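Local structure of lectin (Pleurotus ostreatus, 6T0Q) at residues S47-A61 against T108-N122. The protein probably binds galactose-type sugars as a calcium-containing fungal lectin built of carbohydrate-binding domains. Numbering follows the deposited sequence.
Sequences SNIISTRPFRKNITA and TWNLFAIAGQNLVAN. With CA (calcium ion), chain F; NAG (2-acetamido-2-deoxy-beta-D-glucopyranose), chain E.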
ATOM      1  N   SER A  47     -52.265  11.746  -9.496  1.00 18.31           N
ATOM      2  CA  SER A  47     -52.448  10.614  -8.596  1.00 22.19           C
ATOM      3  C   SER A  47     -51.865   9.328  -9.181  1.00 25.38           C
ATOM      4  O   SER A  47     -52.187   8.944 -10.310  1.00 24.54           O
ATOM      5  CB  SER A  47     -53.954  10.446  -8.342  1.00 27.23           C
ATOM      6  OG  SER A  47     -54.247   9.204  -7.749  1.00 35.76           O
ATOM      7  N   ASN A  48     -51.021   8.644  -8.403  1.00 18.93           N
ATOM      8  CA  ASN A  48     -50.433   7.377  -8.820  1.00 22.35           C
ATOM      9  C   ASN A  48     -50.664   6.297  -7.771  1.00 26.11           C
ATOM     10  O   ASN A  48     -50.817   6.575  -6.579  1.00 21.35           O
ATOM     11  CB  ASN A  48     -48.928   7.514  -9.094  1.00 21.97           C
ATOM     12  CG  ASN A  48     -48.652   8.128 -10.450  1.00 27.05           C
ATOM     13  OD1 ASN A  48     -48.528   7.418 -11.443  1.00 21.15           O
ATOM     14  ND2 ASN A  48     -48.603   9.450 -10.505  1.00 20.58           N
ATOM     15  N   ILE A  49     -50.642   5.045  -8.228  1.00 23.60           N
ATOM     16  CA  ILE A  49     -50.862   3.912  -7.333  1.00 28.36           C
ATOM     17  C   ILE A  49     -49.578   3.585  -6.577  1.00 29.14           C
ATOM     18  O   ILE A  49     -48.466   3.900  -7.006  1.00 24.23           O
ATOM     19  CB  ILE A  49     -51.363   2.680  -8.109  1.00 28.55           C
ATOM     20  CG1 ILE A  49     -50.290   2.225  -9.111  1.00 27.12           C
ATOM     21  CG2 ILE A  49     -52.707   2.975  -8.788  1.00 29.76           C
ATOM     22  CD1 ILE A  49     -50.549   0.844  -9.729  1.00 34.52           C
ATOM     23  N   ILE A  50     -49.744   2.918  -5.432  1.00 23.82           N
ATOM     24  CA  ILE A  50     -48.600   2.353  -4.727  1.00 24.37           C
ATOM     25  C   ILE A  50     -47.920   1.345  -5.636  1.00 27.37           C
ATOM     26  O   ILE A  50     -48.566   0.434  -6.168  1.00 26.09           O
ATOM     27  CB  ILE A  50     -49.049   1.719  -3.401  1.00 27.92           C
ATOM     28  CG1 ILE A  50     -49.548   2.804  -2.438  1.00 23.32           C
ATOM     29  CG2 ILE A  50     -47.914   0.927  -2.773  1.00 29.79           C
ATOM     30  CD1 ILE A  50     -50.185   2.240  -1.145  1.00 32.47           C
ATOM     31  N   SER A  51     -46.615   1.507  -5.833  1.00 24.17           N
ATOM     32  CA  SER A  51     -45.918   0.732  -6.852  1.00 25.45           C
ATOM     33  C   SER A  51     -44.428   1.026  -6.786  1.00 26.44           C
ATOM     34  O   SER A  51     -44.000   2.070  -6.284  1.00 25.29           O
ATOM     35  CB  SER A  51     -46.451   1.052  -8.252  1.00 25.40           C
ATOM     36  OG  SER A  51     -46.453   2.453  -8.478  1.00 25.95           O
ATOM     37  N   THR A  52     -43.649   0.086  -7.319  1.00 27.55           N
ATOM     38  CA  THR A  52     -42.220   0.243  -7.549  1.00 25.65           C
ATOM     39  C   THR A  52     -41.969   0.130  -9.048  1.00 24.82           C
ATOM     40  O   THR A  52     -42.552  -0.731  -9.716  1.00 23.97           O
ATOM     41  CB  THR A  52     -41.425  -0.820  -6.776  1.00 32.41           C
ATOM     42  OG1 THR A  52     -41.749  -0.723  -5.382  1.00 28.28           O
ATOM     43  CG2 THR A  52     -39.920  -0.626  -6.962  1.00 29.68           C
ATOM     44  N   ARG A  53     -41.120   1.007  -9.587  1.00 23.73           N
ATOM     45  CA  ARG A  53     -40.931   1.065 -11.037  1.00 21.14           C
ATOM     46  C   ARG A  53     -39.457   1.230 -11.388  1.00 23.50           C
ATOM     47  O   ARG A  53     -38.734   1.950 -10.683  1.00 24.70           O
ATOM     48  CB  ARG A  53     -41.745   2.233 -11.634  1.00 19.59           C
ATOM     49  CG  ARG A  53     -43.267   2.069 -11.478  1.00 20.35           C
ATOM     50  CD  ARG A  53     -43.745   0.872 -12.301  1.00 23.48           C
ATOM     51  NE  ARG A  53     -45.203   0.721 -12.329  1.00 23.46           N
ATOM     52  CZ  ARG A  53     -45.866  -0.239 -11.688  1.00 27.52           C
ATOM     53  NH1 ARG A  53     -45.209  -1.126 -10.950  1.00 23.22           N
ATOM     54  NH2 ARG A  53     -47.186  -0.310 -11.784  1.00 25.49           N
ATOM     55  N   PRO A  54     -38.986   0.578 -12.455  1.00 24.75           N
ATOM     56  CA  PRO A  54     -37.584   0.708 -12.865  1.00 24.42           C
ATOM     57  C   PRO A  54     -37.344   1.849 -13.842  1.00 27.50           C
ATOM     58  O   PRO A  54     -38.199   2.199 -14.656  1.00 24.80           O
ATOM     59  CB  PRO A  54     -37.310  -0.630 -13.565  1.00 19.43           C
ATOM     60  CG  PRO A  54     -38.616  -0.928 -14.248  1.00 20.88           C
ATOM     61  CD  PRO A  54     -39.708  -0.402 -13.294  1.00 24.78           C
ATOM     62  N   PHE A  55     -36.135   2.406 -13.762  1.00 22.15           N
ATOM     63  CA  PHE A  55     -35.674   3.452 -14.672  1.00 24.42           C
ATOM     64  C   PHE A  55     -34.213   3.186 -15.005  1.00 24.20           C
ATOM     65  O   PHE A  55     -33.417   2.912 -14.103  1.00 28.24           O
ATOM     66  CB  PHE A  55     -35.856   4.846 -14.045  1.00 21.18           C
ATOM     67  CG  PHE A  55     -37.281   5.126 -13.657  1.00 20.32           C
ATOM     68  CD1 PHE A  55     -38.173   5.653 -14.585  1.00 20.83           C
ATOM     69  CD2 PHE A  55     -37.745   4.793 -12.396  1.00 20.09           C
ATOM     70  CE1 PHE A  55     -39.508   5.869 -14.252  1.00 21.64           C
ATOM     71  CE2 PHE A  55     -39.077   5.018 -12.038  1.00 23.22           C
ATOM     72  CZ  PHE A  55     -39.965   5.547 -12.975  1.00 20.60           C
ATOM     73  N   ARG A  56     -33.870   3.263 -16.293  1.00 21.90           N
ATOM     74  CA  ARG A  56     -32.551   2.887 -16.789  1.00 27.87           C
ATOM     75  C   ARG A  56     -32.104   3.857 -17.866  1.00 27.67           C
ATOM     76  O   ARG A  56     -32.909   4.296 -18.691  1.00 23.42           O
ATOM     77  CB  ARG A  56     -32.534   1.495 -17.439  1.00 30.27           C
ATOM     78  CG  ARG A  56     -32.363   0.327 -16.532  1.00 37.08           C
ATOM     79  CD  ARG A  56     -32.512  -0.956 -17.356  1.00 28.84           C
ATOM     80  NE  ARG A  56     -31.590  -1.025 -18.495  1.00 27.33           N
ATOM     81  CZ  ARG A  56     -30.630  -1.941 -18.623  1.00 30.83           C
ATOM     82  NH1 ARG A  56     -30.459  -2.853 -17.676  1.00 24.95           N
ATOM     83  NH2 ARG A  56     -29.841  -1.950 -19.697  1.00 28.02           N
ATOM     84  N   LYS A  57     -30.798   4.112 -17.906  1.00 23.02           N
ATOM     85  CA  LYS A  57     -30.221   4.890 -18.996  1.00 25.99           C
ATOM     86  C   LYS A  57     -28.762   4.491 -19.169  1.00 24.80           C
ATOM     87  O   LYS A  57     -27.989   4.551 -18.209  1.00 23.19           O
ATOM     88  CB  LYS A  57     -30.363   6.371 -18.700  1.00 33.61           C
ATOM     89  CG  LYS A  57     -29.539   7.277 -19.556  1.00 42.11           C
ATOM     90  CD  LYS A  57     -30.223   7.646 -20.835  1.00 37.54           C
ATOM     91  CE  LYS A  57     -29.542   8.881 -21.405  1.00 42.15           C
ATOM     92  NZ  LYS A  57     -29.995   9.192 -22.768  1.00 38.36           N
ATOM     93  N   ASN A  58     -28.404   4.042 -20.373  1.00 23.54           N
ATOM     94  CA  ASN A  58     -27.015   3.807 -20.769  1.00 27.09           C
ATOM     95  C   ASN A  58     -26.458   5.129 -21.280  1.00 29.28           C
ATOM     96  O   ASN A  58     -26.913   5.648 -22.303  1.00 25.15           O
ATOM     97  CB  ASN A  58     -26.933   2.728 -21.851  1.00 36.08           C
ATOM     98  CG  ASN A  58     -25.486   2.404 -22.267  1.00 35.25           C
ATOM     99  OD1 ASN A  58     -24.536   2.873 -21.639  1.00 29.05           O
ATOM    100  ND2 ASN A  58     -25.325   1.595 -23.335  1.00 37.65           N
ATOM    101  N   ILE A  59     -25.482   5.684 -20.573  1.00 21.59           N
ATOM    102  CA  ILE A  59     -24.898   6.970 -20.930  1.00 26.84           C
ATOM    103  C   ILE A  59     -23.497   6.720 -21.471  1.00 34.18           C
ATOM    104  O   ILE A  59     -22.646   6.161 -20.771  1.00 30.31           O
ATOM    105  CB  ILE A  59     -24.872   7.927 -19.729  1.00 32.75           C
ATOM    106  CG1 ILE A  59     -26.301   8.277 -19.326  1.00 35.32           C
ATOM    107  CG2 ILE A  59     -24.109   9.188 -20.073  1.00 39.14           C
ATOM    108  CD1 ILE A  59     -26.399   9.240 -18.161  1.00 39.11           C
ATOM    109  N   THR A  60     -23.261   7.122 -22.716  1.00 32.75           N
ATOM    110  CA  THR A  60     -21.968   6.919 -23.356  1.00 38.12           C
ATOM    111  C   THR A  60     -21.065   8.133 -23.150  1.00 38.84           C
ATOM    112  O   THR A  60     -21.535   9.264 -22.999  1.00 47.06           O
ATOM    113  CB  THR A  60     -22.159   6.639 -24.845  1.00 41.16           C
ATOM    114  OG1 THR A  60     -22.995   7.657 -25.415  1.00 42.47           O
ATOM    115  CG2 THR A  60     -22.845   5.298 -25.028  1.00 38.80           C
ATOM    116  N   ALA A  61     -19.742   7.879 -23.102  1.00 39.57           N
ATOM    117  CA  ALA A  61     -18.796   8.983 -22.986  1.00 42.90           C
ATOM    118  C   ALA A  61     -18.649   9.683 -24.333  1.00 47.86           C
ATOM    119  O   ALA A  61     -18.652   9.020 -25.375  1.00 41.55           O
ATOM    120  CB  ALA A  61     -17.427   8.492 -22.521  1.00 36.56           C
ATOM    121  N   THR A 108     -15.983   4.319 -21.076  1.00 28.28           N
ATOM    122  CA  THR A 108     -16.668   4.716 -22.307  1.00 31.21           C
ATOM    123  C   THR A 108     -18.195   4.705 -22.243  1.00 37.76           C
ATOM    124  O   THR A 108     -18.835   5.424 -23.026  1.00 39.17           O
ATOM    125  CB  THR A 108     -16.221   3.830 -23.483  1.00 38.63           C
ATOM    126  OG1 THR A 108     -16.615   2.475 -23.242  1.00 37.61           O
ATOM    127  CG2 THR A 108     -14.707   3.893 -23.644  1.00 42.15           C
ATOM    128  N   TRP A 109     -18.800   3.895 -21.381  1.00 28.49           N
ATOM    129  CA  TRP A 109     -20.248   3.914 -21.210  1.00 31.21           C
ATOM    130  C   TRP A 109     -20.564   3.493 -19.785  1.00 30.41           C
ATOM    131  O   TRP A 109     -19.793   2.758 -19.161  1.00 27.00           O
ATOM    132  CB  TRP A 109     -20.978   2.995 -22.210  1.00 28.64           C
ATOM    133  CG  TRP A 109     -20.623   1.520 -22.095  1.00 27.90           C
ATOM    134  CD1 TRP A 109     -19.704   0.842 -22.848  1.00 32.83           C
ATOM    135  CD2 TRP A 109     -21.197   0.550 -21.200  1.00 26.59           C
ATOM    136  NE1 TRP A 109     -19.657  -0.477 -22.465  1.00 34.16           N
ATOM    137  CE2 TRP A 109     -20.562  -0.685 -21.458  1.00 33.95           C
ATOM    138  CE3 TRP A 109     -22.173   0.609 -20.196  1.00 29.81           C
ATOM    139  CZ2 TRP A 109     -20.870  -1.854 -20.752  1.00 35.41           C
ATOM    140  CZ3 TRP A 109     -22.478  -0.556 -19.487  1.00 26.73           C
ATOM    141  CH2 TRP A 109     -21.829  -1.772 -19.775  1.00 30.94           C
ATOM    142  N   ASN A 110     -21.702   3.965 -19.270  1.00 25.70           N
ATOM    143  CA  ASN A 110     -22.108   3.632 -17.909  1.00 23.65           C
ATOM    144  C   ASN A 110     -23.618   3.467 -17.838  1.00 24.79           C
ATOM    145  O   ASN A 110     -24.366   4.305 -18.354  1.00 24.69           O
ATOM    146  CB  ASN A 110     -21.632   4.701 -16.919  1.00 28.01           C
ATOM    147  CG  ASN A 110     -20.124   4.713 -16.775  1.00 24.38           C
ATOM    148  OD1 ASN A 110     -19.561   3.893 -16.055  1.00 24.15           O
ATOM    149  ND2 ASN A 110     -19.460   5.625 -17.483  1.00 25.04           N
ATOM    150  N   LEU A 111     -24.058   2.386 -17.195  1.00 23.82           N
ATOM    151  CA  LEU A 111     -25.477   2.091 -17.039  1.00 26.18           C
ATOM    152  C   LEU A 111     -25.943   2.597 -15.679  1.00 29.12           C
ATOM    153  O   LEU A 111     -25.524   2.078 -14.637  1.00 23.25           O
ATOM    154  CB  LEU A 111     -25.746   0.594 -17.173  1.00 28.48           C
ATOM    155  CG  LEU A 111     -27.221   0.256 -16.949  1.00 30.87           C
ATOM    156  CD1 LEU A 111     -28.082   0.789 -18.110  1.00 26.12           C
ATOM    157  CD2 LEU A 111     -27.391  -1.240 -16.780  1.00 36.81           C
ATOM    158  N   PHE A 112     -26.821   3.600 -15.686  1.00 23.53           N
ATOM    159  CA  PHE A 112     -27.433   4.099 -14.464  1.00 21.69           C
ATOM    160  C   PHE A 112     -28.832   3.509 -14.344  1.00 29.02           C
ATOM    161  O   PHE A 112     -29.581   3.475 -15.326  1.00 24.53           O
ATOM    162  CB  PHE A 112     -27.466   5.628 -14.465  1.00 21.10           C
ATOM    163  CG  PHE A 112     -26.095   6.244 -14.549  1.00 23.47           C
ATOM    164  CD1 PHE A 112     -25.489   6.465 -15.783  1.00 24.50           C
ATOM    165  CD2 PHE A 112     -25.387   6.543 -13.394  1.00 22.52           C
ATOM    166  CE1 PHE A 112     -24.212   6.997 -15.865  1.00 24.67           C
ATOM    167  CE2 PHE A 112     -24.105   7.080 -13.470  1.00 23.81           C
ATOM    168  CZ  PHE A 112     -23.520   7.307 -14.703  1.00 24.49           C
ATOM    169  N   ALA A 113     -29.166   3.009 -13.158  1.00 22.94           N
ATOM    170  CA  ALA A 113     -30.469   2.394 -12.952  1.00 24.74           C
ATOM    171  C   ALA A 113     -31.011   2.835 -11.606  1.00 24.86           C
ATOM    172  O   ALA A 113     -30.267   2.919 -10.625  1.00 25.28           O
ATOM    173  CB  ALA A 113     -30.402   0.863 -13.022  1.00 23.92           C
ATOM    174  N   ILE A 114     -32.307   3.132 -11.569  1.00 22.70           N
ATOM    175  CA  ILE A 114     -32.963   3.598 -10.353  1.00 24.01           C
ATOM    176  C   ILE A 114     -34.267   2.835 -10.203  1.00 26.77           C
ATOM    177  O   ILE A 114     -35.057   2.764 -11.149  1.00 24.23           O
ATOM    178  CB  ILE A 114     -33.245   5.112 -10.379  1.00 20.20           C
ATOM    179  CG1 ILE A 114     -31.980   5.912 -10.698  1.00 21.59           C
ATOM    180  CG2 ILE A 114     -33.836   5.567  -9.023  1.00 19.88           C
ATOM    181  CD1 ILE A 114     -32.243   7.404 -10.885  1.00 21.01           C
ATOM    182  N   ALA A 115     -34.487   2.266  -9.028  1.00 21.86           N
ATOM    183  CA  ALA A 115     -35.784   1.710  -8.667  1.00 24.06           C
ATOM    184  C   ALA A 115     -36.492   2.784  -7.853  1.00 23.20           C
ATOM    185  O   ALA A 115     -36.030   3.141  -6.766  1.00 23.52           O
ATOM    186  CB  ALA A 115     -35.627   0.413  -7.872  1.00 26.66           C
ATOM    187  N   GLY A 116     -37.571   3.337  -8.402  1.00 20.46           N
ATOM    188  CA  GLY A 116     -38.350   4.360  -7.725  1.00 22.81           C
ATOM    189  C   GLY A 116     -39.574   3.737  -7.078  1.00 22.92           C
ATOM    190  O   GLY A 116     -40.128   2.766  -7.583  1.00 23.99           O
ATOM    191  N   GLN A 117     -39.993   4.290  -5.944  1.00 20.06           N
ATOM    192  CA  GLN A 117     -41.071   3.671  -5.185  1.00 22.53           C
ATOM    193  C   GLN A 117     -42.067   4.730  -4.742  1.00 21.39           C
ATOM    194  O   GLN A 117     -41.697   5.704  -4.077  1.00 23.34           O
ATOM    195  CB  GLN A 117     -40.521   2.909  -3.974  1.00 24.40           C
ATOM    196  CG  GLN A 117     -41.576   2.105  -3.249  1.00 32.85           C
ATOM    197  CD  GLN A 117     -41.005   1.228  -2.135  1.00 38.39           C
ATOM    198  OE1 GLN A 117     -39.906   1.472  -1.620  1.00 31.25           O
ATOM    199  NE2 GLN A 117     -41.759   0.197  -1.760  1.00 34.97           N
ATOM    200  N   ASN A 118     -43.329   4.536  -5.118  1.00 20.98           N
ATOM    201  CA  ASN A 118     -44.428   5.340  -4.596  1.00 23.52           C
ATOM    202  C   ASN A 118     -45.050   4.588  -3.429  1.00 26.96           C
ATOM    203  O   ASN A 118     -45.539   3.466  -3.603  1.00 22.93           O
ATOM    204  CB  ASN A 118     -45.481   5.606  -5.670  1.00 19.65           C
ATOM    205  CG  ASN A 118     -46.596   6.521  -5.170  1.00 27.29           C
ATOM    206  OD1 ASN A 118     -46.405   7.279  -4.220  1.00 27.01           O
ATOM    207  ND2 ASN A 118     -47.767   6.439  -5.796  1.00 24.57           N
ATOM    208  N   LEU A 119     -45.030   5.203  -2.246  1.00 23.83           N
ATOM    209  CA  LEU A 119     -45.493   4.546  -1.033  1.00 25.75           C
ATOM    210  C   LEU A 119     -46.919   4.910  -0.648  1.00 25.61           C
ATOM    211  O   LEU A 119     -47.505   4.229   0.198  1.00 24.54           O
ATOM    212  CB  LEU A 119     -44.565   4.894   0.146  1.00 24.13           C
ATOM    213  CG  LEU A 119     -43.141   4.360   0.000  1.00 26.84           C
ATOM    214  CD1 LEU A 119     -42.245   4.889   1.120  1.00 35.07           C
ATOM    215  CD2 LEU A 119     -43.174   2.840   0.008  1.00 31.81           C
ATOM    216  N   VAL A 120     -47.489   5.957  -1.233  1.00 24.57           N
ATOM    217  CA  VAL A 120     -48.739   6.530  -0.753  1.00 24.33           C
ATOM    218  C   VAL A 120     -49.742   6.504  -1.896  1.00 25.38           C
ATOM    219  O   VAL A 120     -49.469   7.044  -2.977  1.00 23.90           O
ATOM    220  CB  VAL A 120     -48.534   7.955  -0.221  1.00 21.73           C
ATOM    221  CG1 VAL A 120     -49.866   8.570   0.184  1.00 23.95           C
ATOM    222  CG2 VAL A 120     -47.553   7.937   0.974  1.00 25.92           C
ATOM    223  N   ALA A 121     -50.897   5.880  -1.659  1.00 24.33           N
ATOM    224  CA  ALA A 121     -51.909   5.768  -2.703  1.00 26.11           C
ATOM    225  C   ALA A 121     -52.446   7.145  -3.076  1.00 24.22           C
ATOM    226  O   ALA A 121     -52.514   8.055  -2.248  1.00 23.87           O
ATOM    227  CB  ALA A 121     -53.057   4.861  -2.244  1.00 31.48           C
ATOM    228  N   ASN A 122     -52.816   7.294  -4.349  1.00 23.32           N
ATOM    229  CA  ASN A 122     -53.411   8.515  -4.887  1.00 23.34           C
ATOM    230  C   ASN A 122     -52.480   9.716  -4.786  1.00 16.33           C
ATOM    231  O   ASN A 122     -52.952  10.853  -4.774  1.00 19.55           O
ATOM    232  CB  ASN A 122     -54.745   8.859  -4.200  1.00 22.56           C
ATOM    233  CG  ASN A 122     -55.734   7.709  -4.230  1.00 30.69           C
ATOM    234  OD1 ASN A 122     -55.934   7.080  -5.266  1.00 28.25           O
ATOM    235  ND2 ASN A 122     -56.346   7.422  -3.084  1.00 29.14           N
TER
HETATM  236 CA    CA F 403     -45.856   9.587  -3.488  1.00 28.90          CA
HETATM  237  C1  NAG E 402     -24.045   1.136 -23.877  1.00 35.61           C
HETATM  238  C2  NAG E 402     -24.050  -0.394 -23.897  1.00 36.89           C
HETATM  239  C3  NAG E 402     -22.722  -0.934 -24.437  1.00 37.26           C
HETATM  240  C4  NAG E 402     -22.385  -0.321 -25.792  1.00 44.68           C
HETATM  241  C5  NAG E 402     -22.448   1.205 -25.687  1.00 43.33           C
HETATM  242  C6  NAG E 402     -22.238   1.906 -27.009  1.00 42.78           C
HETATM  243  C7  NAG E 402     -25.510  -1.419 -22.216  1.00 41.52           C
HETATM  244  C8  NAG E 402     -25.624  -1.918 -20.803  1.00 34.81           C
HETATM  245  N2  NAG E 402     -24.320  -0.926 -22.570  1.00 33.32           N
HETATM  246  O3  NAG E 402     -22.827  -2.348 -24.538  1.00 36.56           O
HETATM  247  O5  NAG E 402     -23.732   1.632 -25.190  1.00 36.60           O
HETATM  248  O6  NAG E 402     -23.417   1.865 -27.800  1.00 46.01           O
HETATM  249  O7  NAG E 402     -26.455  -1.448 -22.995  1.00 49.19           O
HETATM  250  O   HOH W   1     -20.553   7.411 -19.382  1.00 39.10           O
HETATM  251  O   HOH W   2     -46.181  10.425  -0.912  1.00 28.47           O
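Ile49 O is gripped by two side chains from opposite faces of its carbonyl plane. Asn118 ND2 donates to Ile49 O at 2.9 Å, well above that plane, and Ser51 OG donates from the other face. The same Asn118 amide turns its oxygen to the calcium ion, with OD1 2.5 Å from the metal. Its CG lies anti to the backbone N (chi1 -176°), which lets one amide serve the metal and the loop before strand 51-60. The calcium probably polarises this amide and strengthens its N-H as a donor. Asp77, Asp78, Ser123 and Pro124 supply the other protein ligands. From here strands 51-60 and 109-118 run antiparallel as neighbours in a five-stranded sheet. A four-stranded antiparallel sheet packs on the face carrying Phe55, Phe112 and Ile114, in the manner of a beta-sandwich carbohydrate-binding module. On that face Ile59 CD1 lies 3.8 Å from Phe112 CD1, the two side chains crossing at about a right angle. Phe55 sets a ring edge near Ile114 O and Gly116 N. On the other face Leu111 lays CD1 over the Arg56 guanidinium, 3.6 Å from NH2, while Arg56 NE makes a salt bridge to Asp167. Asn58 is N-glycosylated: ND2 is bonded to C1 of the N-acetylglucosamine. The Trp109 ring lies against the sugar, with N2 of the sugar 3.5 Å from CE3 and over one ring face. Asn58 OD1 comes 3.6 Å from Trp109 CE3, its amide turned 77° to the ring. At the far end Ala61 N donates to Thr108 O at 2.6 Å.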